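Long-range contacts in putative cytochrome P450 YjiB (Bacillus subtilis subsp. subtilis, PDB 4RM4), which probably acts as a heme-dependent monooxygenase that uses molecular oxygen to oxidise organic substrates: residues N45-V50 with M309-V314; K58-K63 with L289-K294; F129-D134 with K390-K395; A251-L256 with M373-I378. All coordinates share one frame; numbering follows the deposited sequence.

The four contacts form two pairs in the P450 fold. Interactions 1 and 2, with centres about 10 Å apart, share the mixed sheet beside the heme: strands 309-312 and 289-293 are neighbours in it, and helix 53-61 follows strand 47-50 in the chain. Interactions 3 and 4, with centres about 9 Å apart, share the three-stranded antiparallel sheet near the C-terminus, where strands 374-380 and 389-395 pair. The two groups lie more than 30 Å apart, centre to centre. Interaction 2 is nested within the loop closed by interaction 1, and interaction 4 within that of interaction 3; in both regions an early segment (45-63 or 129-134) is tied to a later one.

Interaction 1: residues N45-V50 with M309-V314; sequences NQVWSV and MVLAFV
Met309 and Val47 lie side by side with their side chains pointing the same way. With Met309 CG anti to the backbone N (chi1 167°), this carbon comes within 3.4 Å of Val47 CG1, tighter than usual van der Waals contact. The carbonyl of the same residue receives Trp48 N, from Met309 O to the nitrogen 3.0 Å, and also lies near the plane of the indole at its edge, while Trp48 NE1 turns to Asp308. On the other face of the sheet, Val310 CG1 meets Val50 CG2 at 3.9 Å, under the cover of helix 53-61. Leu311 is gripped through both backbone polar atoms: its N donates to Trp48 O at 2.6 Å in an almost straight bond, and its O accepts from Val50 N at 2.8 Å. Its CG rests against Val47 CG1 (3.6 Å), so that one methyl touches both Met309 and Leu311. Ala312 continues the parallel register opposite Val50. Phe313 N then donates to Val50 O at 3.1 Å, and the same oxygen lies in the plane of the phenyl ring at its edge. Farther round this ring, CE2 approaches Ser49 OG to 3.5 Å, and Phe51 stacks on the ring. Such direct parallel pairing of strands 47-50 and 309-312, distant in sequence, belongs to the mixed β1 sheet in the β-rich region of the cytochrome P450 fold.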
# COMPACT_ATOMS: atom_id res chain seq x y z
N ASN A 45 -0.64 -20.77 16.13
CA ASN A 45 -0.03 -20.48 14.84
C ASN A 45 1.50 -20.44 14.90
O ASN A 45 2.18 -20.39 13.87
CB ASN A 45 -0.63 -19.22 14.24
CG ASN A 45 -2.17 -19.26 14.24
OD1 ASN A 45 -2.78 -20.00 13.48
ND2 ASN A 45 -2.78 -18.47 15.11
N GLN A 46 2.04 -20.52 16.11
CA GLN A 46 3.48 -20.48 16.34
C GLN A 46 4.12 -19.26 15.69
O GLN A 46 5.07 -19.37 14.92
CB GLN A 46 4.15 -21.76 15.85
CG GLN A 46 3.70 -23.01 16.60
CD GLN A 46 4.39 -23.18 17.94
OE1 GLN A 46 5.62 -23.19 18.02
NE2 GLN A 46 3.60 -23.31 19.00
N VAL A 47 3.59 -18.09 16.01
CA VAL A 47 4.13 -16.85 15.51
C VAL A 47 4.22 -15.79 16.60
O VAL A 47 3.36 -15.70 17.48
CB VAL A 47 3.29 -16.32 14.32
CG1 VAL A 47 3.90 -15.04 13.78
CG2 VAL A 47 3.23 -17.38 13.23
N TRP A 48 5.31 -15.03 16.55
CA TRP A 48 5.48 -13.87 17.41
C TRP A 48 4.81 -12.62 16.83
O TRP A 48 4.86 -12.40 15.63
CB TRP A 48 6.97 -13.58 17.56
CG TRP A 48 7.72 -14.60 18.34
CD1 TRP A 48 8.46 -15.63 17.86
CD2 TRP A 48 7.86 -14.63 19.75
NE1 TRP A 48 9.03 -16.33 18.89
CE2 TRP A 48 8.68 -15.73 20.07
CE3 TRP A 48 7.35 -13.84 20.79
CZ2 TRP A 48 9.00 -16.06 21.38
CZ3 TRP A 48 7.68 -14.16 22.09
CH2 TRP A 48 8.49 -15.26 22.38
N SER A 49 4.23 -11.80 17.69
CA SER A 49 3.71 -10.49 17.29
C SER A 49 4.45 -9.40 18.05
O SER A 49 4.67 -9.50 19.25
CB SER A 49 2.20 -10.41 17.52
OG SER A 49 1.52 -11.25 16.60
N VAL A 50 4.87 -8.36 17.35
CA VAL A 50 5.70 -7.32 17.94
C VAL A 50 4.98 -5.98 17.73
O VAL A 50 4.54 -5.69 16.63
CB VAL A 50 7.12 -7.30 17.33
CG1 VAL A 50 7.87 -6.08 17.79
CG2 VAL A 50 7.88 -8.57 17.76
N MET A 309 8.49 -17.38 12.87
CA MET A 309 7.83 -16.33 12.12
C MET A 309 7.51 -15.17 13.07
O MET A 309 7.15 -15.39 14.22
CB MET A 309 6.55 -16.86 11.49
CG MET A 309 5.63 -15.79 10.94
SD MET A 309 5.99 -15.39 9.24
CE MET A 309 5.84 -17.00 8.47
N VAL A 310 7.69 -13.94 12.59
CA VAL A 310 7.42 -12.74 13.39
C VAL A 310 6.50 -11.79 12.62
O VAL A 310 6.74 -11.51 11.45
CB VAL A 310 8.71 -11.97 13.71
CG1 VAL A 310 8.40 -10.70 14.50
CG2 VAL A 310 9.70 -12.87 14.47
N LEU A 311 5.45 -11.33 13.28
CA LEU A 311 4.56 -10.32 12.72
C LEU A 311 4.90 -8.95 13.33
O LEU A 311 4.80 -8.75 14.53
CB LEU A 311 3.10 -10.68 12.99
CG LEU A 311 2.58 -11.97 12.35
CD1 LEU A 311 1.16 -12.24 12.84
CD2 LEU A 311 2.61 -11.88 10.83
N ALA A 312 5.32 -8.00 12.49
CA ALA A 312 5.71 -6.68 12.97
C ALA A 312 4.60 -5.71 12.61
O ALA A 312 4.38 -5.41 11.44
CB ALA A 312 7.04 -6.26 12.35
N PHE A 313 3.86 -5.26 13.62
CA PHE A 313 2.72 -4.37 13.44
C PHE A 313 3.09 -2.91 13.26
O PHE A 313 3.13 -2.15 14.23
CB PHE A 313 1.73 -4.55 14.61
CG PHE A 313 0.96 -5.83 14.54
CD1 PHE A 313 -0.30 -5.86 13.95
CD2 PHE A 313 1.50 -7.02 15.00
CE1 PHE A 313 -1.00 -7.05 13.84
CE2 PHE A 313 0.80 -8.22 14.90
CZ PHE A 313 -0.45 -8.24 14.32
N VAL A 314 3.39 -2.51 12.03
CA VAL A 314 3.74 -1.13 11.75
C VAL A 314 2.57 -0.21 12.10
O VAL A 314 2.78 0.93 12.48
CB VAL A 314 4.21 -0.92 10.29
CG1 VAL A 314 5.53 -1.68 10.02
CG2 VAL A 314 3.15 -1.36 9.31

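Interaction 2: residues K58-K63 with L289-K294; sequences KVVGDK and LRRIAK. With HEM (protoporphyrin IX containing Fe), chain B.
Val60 and Arg291 are joined by a hydrogen bond from Arg291 NH2 to Val60 O (3.1 Å), which meets the carbonyl in its plane, on a lone pair. The guanidinium turns its edge to the heme propionate: Arg291 NH2 donates to HEM O2A at 2.8 Å, and NH1 donates to HEM O1A at 2.9 Å. NH1 also donates to Arg290 O, from above that carbonyl's plane, which helps to fix the rotation of the group. Water 1 completes the polar set by accepting from Arg291 NE and donating to Val59 O. An arginine on a β1 strand paired with a heme propionate is a familiar feature of the P450 fold; His89, Arg93 and His347 also bond to this heme. A leucine in place of Arg291 would probably deprive this propionate of the two guanidinium bonds and their charge, and Val60 O of this donor. Apolar contacts flank the polar ones. Arg291 CG, anti to the carbonyl carbon (chi1 -61°), packs on Val59 CG1 at 3.8 Å as the two side chains slide past each other in opposite directions. Val60 and Leu289 cross at about a right angle, Val60 CG2 to Leu289 CD1 4.0 Å, while Leu289 CD2 touches HEM CBA at 3.8 Å.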
# COMPACT_ATOMS: atom_id res chain seq x y z
N LYS A 58 13.20 -2.49 14.18
CA LYS A 58 14.35 -3.38 14.16
C LYS A 58 14.05 -4.66 13.37
O LYS A 58 14.86 -5.07 12.52
CB LYS A 58 14.80 -3.75 15.57
CG LYS A 58 15.89 -4.83 15.58
CD LYS A 58 16.69 -4.84 16.88
CE LYS A 58 17.80 -5.90 16.84
NZ LYS A 58 18.84 -5.58 15.82
N VAL A 59 12.92 -5.30 13.64
CA VAL A 59 12.54 -6.52 12.92
C VAL A 59 12.51 -6.26 11.41
O VAL A 59 13.11 -6.97 10.63
CB VAL A 59 11.16 -7.07 13.39
CG1 VAL A 59 10.66 -8.20 12.46
CG2 VAL A 59 11.24 -7.56 14.85
N VAL A 60 11.83 -5.19 11.03
CA VAL A 60 11.56 -4.87 9.64
C VAL A 60 12.83 -4.49 8.91
O VAL A 60 13.03 -4.87 7.77
CB VAL A 60 10.50 -3.74 9.56
CG1 VAL A 60 10.41 -3.14 8.14
CG2 VAL A 60 9.14 -4.29 10.03
N GLY A 61 13.72 -3.78 9.60
CA GLY A 61 14.93 -3.28 8.96
C GLY A 61 16.16 -4.17 9.02
O GLY A 61 17.10 -4.01 8.22
N ASP A 62 16.17 -5.10 9.96
CA ASP A 62 17.40 -5.85 10.21
C ASP A 62 17.47 -7.02 9.23
O ASP A 62 17.02 -8.12 9.54
CB ASP A 62 17.44 -6.32 11.66
CG ASP A 62 18.80 -6.88 12.06
OD1 ASP A 62 19.47 -7.48 11.20
OD2 ASP A 62 19.20 -6.70 13.23
N LYS A 63 18.00 -6.77 8.04
CA LYS A 63 18.09 -7.81 7.02
C LYS A 63 19.02 -8.94 7.44
O LYS A 63 18.85 -10.08 7.01
CB LYS A 63 18.53 -7.23 5.67
CG LYS A 63 19.95 -6.68 5.63
CD LYS A 63 20.28 -6.09 4.27
CE LYS A 63 21.70 -5.53 4.24
NZ LYS A 63 21.88 -4.44 5.22
N LEU A 289 3.72 -6.72 8.85
CA LEU A 289 4.71 -7.22 7.91
C LEU A 289 5.33 -8.47 8.53
O LEU A 289 5.47 -8.55 9.75
CB LEU A 289 5.77 -6.14 7.68
CG LEU A 289 5.38 -4.82 7.03
CD1 LEU A 289 6.60 -3.90 6.97
CD2 LEU A 289 4.81 -5.03 5.63
N ARG A 290 5.65 -9.46 7.70
CA ARG A 290 6.19 -10.73 8.18
C ARG A 290 7.70 -10.85 7.95
O ARG A 290 8.23 -10.40 6.94
CB ARG A 290 5.48 -11.90 7.46
CG ARG A 290 3.97 -11.96 7.64
CD ARG A 290 3.37 -13.09 6.81
NE ARG A 290 1.92 -13.19 6.97
CZ ARG A 290 1.31 -14.02 7.81
NH1 ARG A 290 2.02 -14.83 8.58
NH2 ARG A 290 -0.01 -14.03 7.89
N ARG A 291 8.39 -11.46 8.92
CA ARG A 291 9.79 -11.84 8.76
C ARG A 291 10.02 -13.22 9.34
O ARG A 291 9.21 -13.73 10.13
CB ARG A 291 10.72 -10.83 9.44
CG ARG A 291 10.65 -9.39 8.89
CD ARG A 291 11.33 -9.32 7.54
NE ARG A 291 11.53 -7.96 7.05
CZ ARG A 291 10.64 -7.29 6.31
NH1 ARG A 291 9.48 -7.85 6.00
NH2 ARG A 291 10.92 -6.06 5.89
N ILE A 292 11.13 -13.84 8.96
CA ILE A 292 11.57 -15.08 9.57
C ILE A 292 12.92 -14.83 10.20
O ILE A 292 13.79 -14.25 9.57
CB ILE A 292 11.69 -16.22 8.53
CG1 ILE A 292 10.35 -16.45 7.84
CG2 ILE A 292 12.15 -17.52 9.19
CD1 ILE A 292 9.29 -16.96 8.76
N ALA A 293 13.08 -15.26 11.45
CA ALA A 293 14.37 -15.16 12.14
C ALA A 293 15.39 -16.07 11.47
O ALA A 293 15.12 -17.25 11.28
CB ALA A 293 14.19 -15.56 13.59
N LYS A 294 16.55 -15.53 11.10
CA LYS A 294 17.61 -16.31 10.47
C LYS A 294 18.48 -16.96 11.53
O LYS A 294 19.17 -17.94 11.25
CB LYS A 294 18.50 -15.41 9.62
CG LYS A 294 17.82 -14.78 8.41
CD LYS A 294 18.82 -13.90 7.67
CE LYS A 294 18.40 -13.63 6.24
NZ LYS A 294 17.36 -12.56 6.16
CHA HEM B . 7.11 -2.59 -0.34
CHB HEM B . 3.54 -0.19 1.86
CHC HEM B . 2.05 1.57 -2.43
CHD HEM B . 5.30 -1.22 -4.69
C1A HEM B . 6.30 -2.06 0.64
C2A HEM B . 6.48 -2.20 2.08
C3A HEM B . 5.50 -1.54 2.69
C4A HEM B . 4.67 -0.94 1.67
CMA HEM B . 5.27 -1.42 4.22
CAA HEM B . 7.62 -2.97 2.79
CBA HEM B . 7.34 -4.46 2.79
CGA HEM B . 8.27 -5.20 3.72
O1A HEM B . 8.07 -6.43 3.87
O2A HEM B . 9.19 -4.57 4.31
C1B HEM B . 2.87 0.51 0.89
C2B HEM B . 1.84 1.50 1.13
C3B HEM B . 1.42 1.97 -0.05
C4B HEM B . 2.18 1.32 -1.09
CMB HEM B . 1.34 1.91 2.54
CAB HEM B . 0.37 3.05 -0.37
CBB HEM B . 0.00 3.94 0.56
C1C HEM B . 2.82 1.00 -3.41
C2C HEM B . 2.76 1.29 -4.83
C3C HEM B . 3.67 0.51 -5.44
C4C HEM B . 4.32 -0.29 -4.43
CMC HEM B . 1.81 2.33 -5.45
CAC HEM B . 4.04 0.39 -6.93
CBC HEM B . 3.30 0.89 -7.93
C1D HEM B . 6.07 -1.86 -3.74
C2D HEM B . 7.11 -2.81 -4.05
C3D HEM B . 7.68 -3.24 -2.70
C4D HEM B . 6.93 -2.50 -1.70
CMD HEM B . 7.54 -3.26 -5.46
CAD HEM B . 8.84 -4.24 -2.47
CBD HEM B . 10.14 -3.44 -2.41
CGD HEM B . 11.30 -4.36 -2.07
O1D HEM B . 12.47 -3.94 -2.29
O2D HEM B . 11.03 -5.50 -1.62
NA HEM B . 5.18 -1.29 0.44
NB HEM B . 3.04 0.42 -0.48
NC HEM B . 3.78 0.03 -3.20
ND HEM B . 6.00 -1.71 -2.37
FE HEM B . 4.61 -0.52 -1.38
O HOH W 1 14.26 -7.53 8.19
O HOH W 2 3.02 -2.36 -1.15

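Interaction 3: residues F129-D134 with K390-K395; sequences FDLVHD and KSFRVK
Val394 lays its CG2 methyl over one face of the Phe129 ring, 3.7 Å from the centroid and offset toward the rim near CE2 and CZ. The ring is brought there with Phe129 CG between the backbone N and the carbonyl carbon (chi1 59°), the crowded position. Leu131 and Phe392 lie side by side, pointing the same way, with Leu131 CD2 against Phe392 CE2 at 3.7 Å. Val132 instead crosses Phe392 at about a right angle, its CG2 against Phe392 CB at 3.7 Å. Helix 226-257 covers Leu131 and Phe392 through Met252, and also touches Val132.

The backbones of Phe129 and Val394 form an antiparallel hydrogen-bonded pair, in which Val394 N donates to Phe129 O at 3.0 Å. Two residues on, Leu131 N donates to Phe392 O at 2.7 Å, although the chain here is leaving the strand for helix 131-136. Asp130, the N-cap of that helix, sets its CG anti to the backbone N (chi1 176°). Its OD2 accepts from Phe392 N at 2.9 Å and from Val132 N at 3.0 Å, the donors approaching from opposite faces of the carboxylate, while OD1 takes a weak bond from His133 N. One carboxylate thus caps a helix and holds the adjacent β strand, and the N-H groups of the helix start, together with the strand N-H of Phe392, would probably stabilise its negative charge.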
# COMPACT_ATOMS: atom_id res chain seq x y z
N PHE A 129 -22.41 9.97 -2.50
CA PHE A 129 -21.65 9.02 -3.30
C PHE A 129 -20.72 8.20 -2.43
O PHE A 129 -20.41 8.59 -1.29
CB PHE A 129 -20.87 9.73 -4.41
CG PHE A 129 -19.89 10.75 -3.90
CD1 PHE A 129 -20.26 12.08 -3.79
CD2 PHE A 129 -18.61 10.38 -3.54
CE1 PHE A 129 -19.35 13.03 -3.33
CE2 PHE A 129 -17.71 11.32 -3.08
CZ PHE A 129 -18.08 12.64 -2.97
N ASP A 130 -20.29 7.06 -2.96
CA ASP A 130 -19.35 6.18 -2.29
C ASP A 130 -17.94 6.59 -2.72
O ASP A 130 -17.58 6.46 -3.89
CB ASP A 130 -19.65 4.73 -2.67
CG ASP A 130 -18.65 3.73 -2.09
OD1 ASP A 130 -18.70 2.56 -2.53
OD2 ASP A 130 -17.82 4.09 -1.22
N LEU A 131 -17.16 7.10 -1.78
CA LEU A 131 -15.80 7.54 -2.08
C LEU A 131 -14.93 6.38 -2.58
O LEU A 131 -14.04 6.56 -3.40
CB LEU A 131 -15.19 8.17 -0.83
CG LEU A 131 -14.16 9.28 -1.02
CD1 LEU A 131 -14.64 10.26 -2.09
CD2 LEU A 131 -13.98 9.98 0.32
N VAL A 132 -15.20 5.17 -2.08
CA VAL A 132 -14.40 4.02 -2.49
C VAL A 132 -14.76 3.63 -3.93
O VAL A 132 -13.93 3.74 -4.82
CB VAL A 132 -14.57 2.81 -1.53
CG1 VAL A 132 -13.69 1.65 -1.97
CG2 VAL A 132 -14.20 3.21 -0.12
N HIS A 133 -16.00 3.20 -4.16
CA HIS A 133 -16.37 2.70 -5.48
C HIS A 133 -16.13 3.73 -6.59
O HIS A 133 -15.64 3.40 -7.67
CB HIS A 133 -17.83 2.23 -5.54
CG HIS A 133 -18.23 1.70 -6.88
ND1 HIS A 133 -18.13 0.37 -7.22
CD2 HIS A 133 -18.69 2.34 -7.98
CE1 HIS A 133 -18.53 0.21 -8.47
NE2 HIS A 133 -18.87 1.39 -8.96
N ASP A 134 -16.46 4.98 -6.31
CA ASP A 134 -16.44 6.02 -7.32
C ASP A 134 -15.08 6.68 -7.54
O ASP A 134 -14.87 7.33 -8.56
CB ASP A 134 -17.43 7.13 -6.97
CG ASP A 134 -18.87 6.65 -6.95
OD1 ASP A 134 -19.17 5.65 -7.62
OD2 ASP A 134 -19.70 7.30 -6.28
N LYS A 390 -14.26 -0.92 2.51
CA LYS A 390 -14.96 -1.49 1.36
C LYS A 390 -15.88 -0.43 0.74
O LYS A 390 -16.09 -0.39 -0.48
CB LYS A 390 -15.79 -2.69 1.82
CG LYS A 390 -16.52 -3.41 0.69
CD LYS A 390 -17.64 -4.31 1.22
CE LYS A 390 -18.42 -4.96 0.08
NZ LYS A 390 -18.78 -3.96 -0.97
N SER A 391 -16.43 0.42 1.60
CA SER A 391 -17.30 1.50 1.15
C SER A 391 -17.19 2.65 2.12
O SER A 391 -16.98 2.44 3.31
CB SER A 391 -18.75 1.03 1.04
OG SER A 391 -19.27 0.73 2.31
N PHE A 392 -17.35 3.86 1.59
CA PHE A 392 -17.18 5.10 2.34
C PHE A 392 -18.18 6.11 1.75
O PHE A 392 -17.88 6.84 0.79
CB PHE A 392 -15.72 5.57 2.23
CG PHE A 392 -15.38 6.79 3.04
CD1 PHE A 392 -16.33 7.41 3.85
CD2 PHE A 392 -14.10 7.32 2.99
CE1 PHE A 392 -16.01 8.54 4.58
CE2 PHE A 392 -13.77 8.45 3.73
CZ PHE A 392 -14.72 9.07 4.52
N ARG A 393 -19.38 6.13 2.32
CA ARG A 393 -20.44 6.95 1.76
C ARG A 393 -20.45 8.32 2.41
O ARG A 393 -20.50 8.43 3.63
CB ARG A 393 -21.80 6.26 1.90
CG ARG A 393 -21.93 5.03 1.00
CD ARG A 393 -23.37 4.59 0.85
NE ARG A 393 -24.04 4.48 2.14
CZ ARG A 393 -25.23 5.00 2.41
NH1 ARG A 393 -25.75 4.85 3.62
NH2 ARG A 393 -25.90 5.65 1.48
N VAL A 394 -20.37 9.35 1.58
CA VAL A 394 -20.34 10.73 2.06
C VAL A 394 -21.47 11.54 1.43
O VAL A 394 -22.00 11.18 0.38
CB VAL A 394 -18.97 11.43 1.78
CG1 VAL A 394 -17.83 10.61 2.35
CG2 VAL A 394 -18.77 11.68 0.28
N LYS A 395 -21.83 12.64 2.09
CA LYS A 395 -22.86 13.53 1.56
C LYS A 395 -22.36 14.97 1.54
O LYS A 395 -21.44 15.33 2.29
CB LYS A 395 -24.14 13.43 2.40
CG LYS A 395 -24.02 14.06 3.78
CD LYS A 395 -25.30 14.78 4.18
CE LYS A 395 -26.30 13.82 4.80
NZ LYS A 395 -25.81 13.26 6.09

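Interaction 4: residues A251-L256 with M373-I378; sequences AMYSIL and MECVSI
The Tyr253 ring meets Ile378 and Cys375 obliquely, and Tyr24 packs against it edge-to-face. Tyr253 belongs to helix 226-257, the long central helix of the P450 fold, which here crosses strand 374-378 of the C-terminal antiparallel sheet at an axis distance of 9.0 Å. Tyr253 CG is anti to the backbone N (chi1 -173°), which carries the ring toward the strand; the ring and the Ile378 side chain cross at about a right angle. Two carbons of the isoleucine reach the same ring atom: Ile378 CG2 is 3.7 Å from Tyr253 CE1, and CD1 lies at an equal distance from it. Cys375 SG comes within 4.0 Å of Tyr253 CE1, a sulfur-aromatic contact. An alanine at Tyr253 would probably open a gap beside Ile378 and Cys375 and leave Tyr24 without its aromatic partner. One turn on, Leu256 splits its two methyls between Met373, just before the strand, and Cys375 in it. Its CD2 lies 3.8 Å from Met373 O, the two side chains crossing at about a right angle. Leu256 CD1 touches Cys375 CB at 4.3 Å. No hydrogen bond links the segments; the two methionines touch through Met252 CE and Met373 SD, 4.3 Å apart.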
# COMPACT_ATOMS: atom_id res chain seq x y z
N ALA A 251 -7.18 8.44 4.53
CA ALA A 251 -6.82 9.86 4.68
C ALA A 251 -8.06 10.76 4.68
O ALA A 251 -8.20 11.65 5.51
CB ALA A 251 -5.87 10.30 3.56
N MET A 252 -8.97 10.51 3.75
CA MET A 252 -10.20 11.29 3.75
C MET A 252 -11.01 11.08 5.02
O MET A 252 -11.64 12.02 5.53
CB MET A 252 -11.07 10.97 2.54
CG MET A 252 -10.63 11.63 1.25
SD MET A 252 -10.32 13.39 1.47
CE MET A 252 -11.70 13.91 2.50
N TYR A 253 -11.04 9.84 5.52
CA TYR A 253 -11.79 9.56 6.74
C TYR A 253 -11.18 10.33 7.89
O TYR A 253 -11.89 10.98 8.65
CB TYR A 253 -11.81 8.06 7.07
CG TYR A 253 -12.73 7.69 8.22
CD1 TYR A 253 -14.05 7.32 7.98
CD2 TYR A 253 -12.27 7.71 9.53
CE1 TYR A 253 -14.89 6.97 9.03
CE2 TYR A 253 -13.10 7.35 10.57
CZ TYR A 253 -14.40 7.00 10.32
OH TYR A 253 -15.22 6.67 11.37
N SER A 254 -9.86 10.24 8.02
CA SER A 254 -9.16 10.94 9.10
C SER A 254 -9.38 12.45 9.00
O SER A 254 -9.59 13.13 10.03
CB SER A 254 -7.66 10.64 9.07
OG SER A 254 -7.42 9.25 9.12
N ILE A 255 -9.35 12.97 7.78
CA ILE A 255 -9.57 14.40 7.56
C ILE A 255 -10.98 14.83 7.98
O ILE A 255 -11.14 15.85 8.65
CB ILE A 255 -9.27 14.81 6.09
CG1 ILE A 255 -7.76 14.88 5.87
CG2 ILE A 255 -9.90 16.17 5.77
CD1 ILE A 255 -7.30 14.76 4.36
N LEU A 256 -11.99 14.06 7.60
CA LEU A 256 -13.37 14.38 7.95
C LEU A 256 -13.63 14.26 9.44
O LEU A 256 -14.45 14.99 9.99
CB LEU A 256 -14.35 13.46 7.21
CG LEU A 256 -14.42 13.54 5.69
CD1 LEU A 256 -15.53 12.62 5.17
CD2 LEU A 256 -14.64 14.99 5.25
N MET A 373 -18.25 18.21 2.98
CA MET A 373 -18.42 16.77 2.88
C MET A 373 -18.60 16.20 4.29
O MET A 373 -17.99 16.69 5.24
CB MET A 373 -17.18 16.18 2.20
CG MET A 373 -17.30 14.76 1.73
SD MET A 373 -15.76 14.20 0.98
CE MET A 373 -15.78 15.02 -0.61
N GLU A 374 -19.47 15.21 4.43
CA GLU A 374 -19.74 14.61 5.73
C GLU A 374 -19.86 13.10 5.60
O GLU A 374 -20.41 12.58 4.62
CB GLU A 374 -21.01 15.20 6.35
CG GLU A 374 -21.53 14.42 7.55
CD GLU A 374 -22.67 15.11 8.27
OE1 GLU A 374 -23.40 14.43 9.02
OE2 GLU A 374 -22.85 16.33 8.08
N CYS A 375 -19.33 12.38 6.59
CA CYS A 375 -19.40 10.94 6.57
C CYS A 375 -20.80 10.43 6.91
O CYS A 375 -21.37 10.80 7.94
CB CYS A 375 -18.38 10.34 7.53
SG CYS A 375 -18.21 8.55 7.40
N VAL A 376 -21.35 9.58 6.04
CA VAL A 376 -22.64 8.97 6.29
C VAL A 376 -22.49 7.57 6.86
O VAL A 376 -23.07 7.24 7.89
CB VAL A 376 -23.50 8.92 5.01
CG1 VAL A 376 -24.86 8.29 5.32
CG2 VAL A 376 -23.67 10.32 4.44
N SER A 377 -21.69 6.73 6.20
CA SER A 377 -21.45 5.38 6.71
C SER A 377 -20.18 4.77 6.13
O SER A 377 -19.77 5.10 5.01
CB SER A 377 -22.65 4.48 6.42
OG SER A 377 -22.81 4.31 5.02
N ILE A 378 -19.57 3.88 6.90
CA ILE A 378 -18.47 3.08 6.40
C ILE A 378 -18.72 1.59 6.57
O ILE A 378 -19.49 1.16 7.43
CB ILE A 378 -17.13 3.44 7.07
CG1 ILE A 378 -17.23 3.31 8.59
CG2 ILE A 378 -16.68 4.82 6.66
CD1 ILE A 378 -15.89 3.43 9.29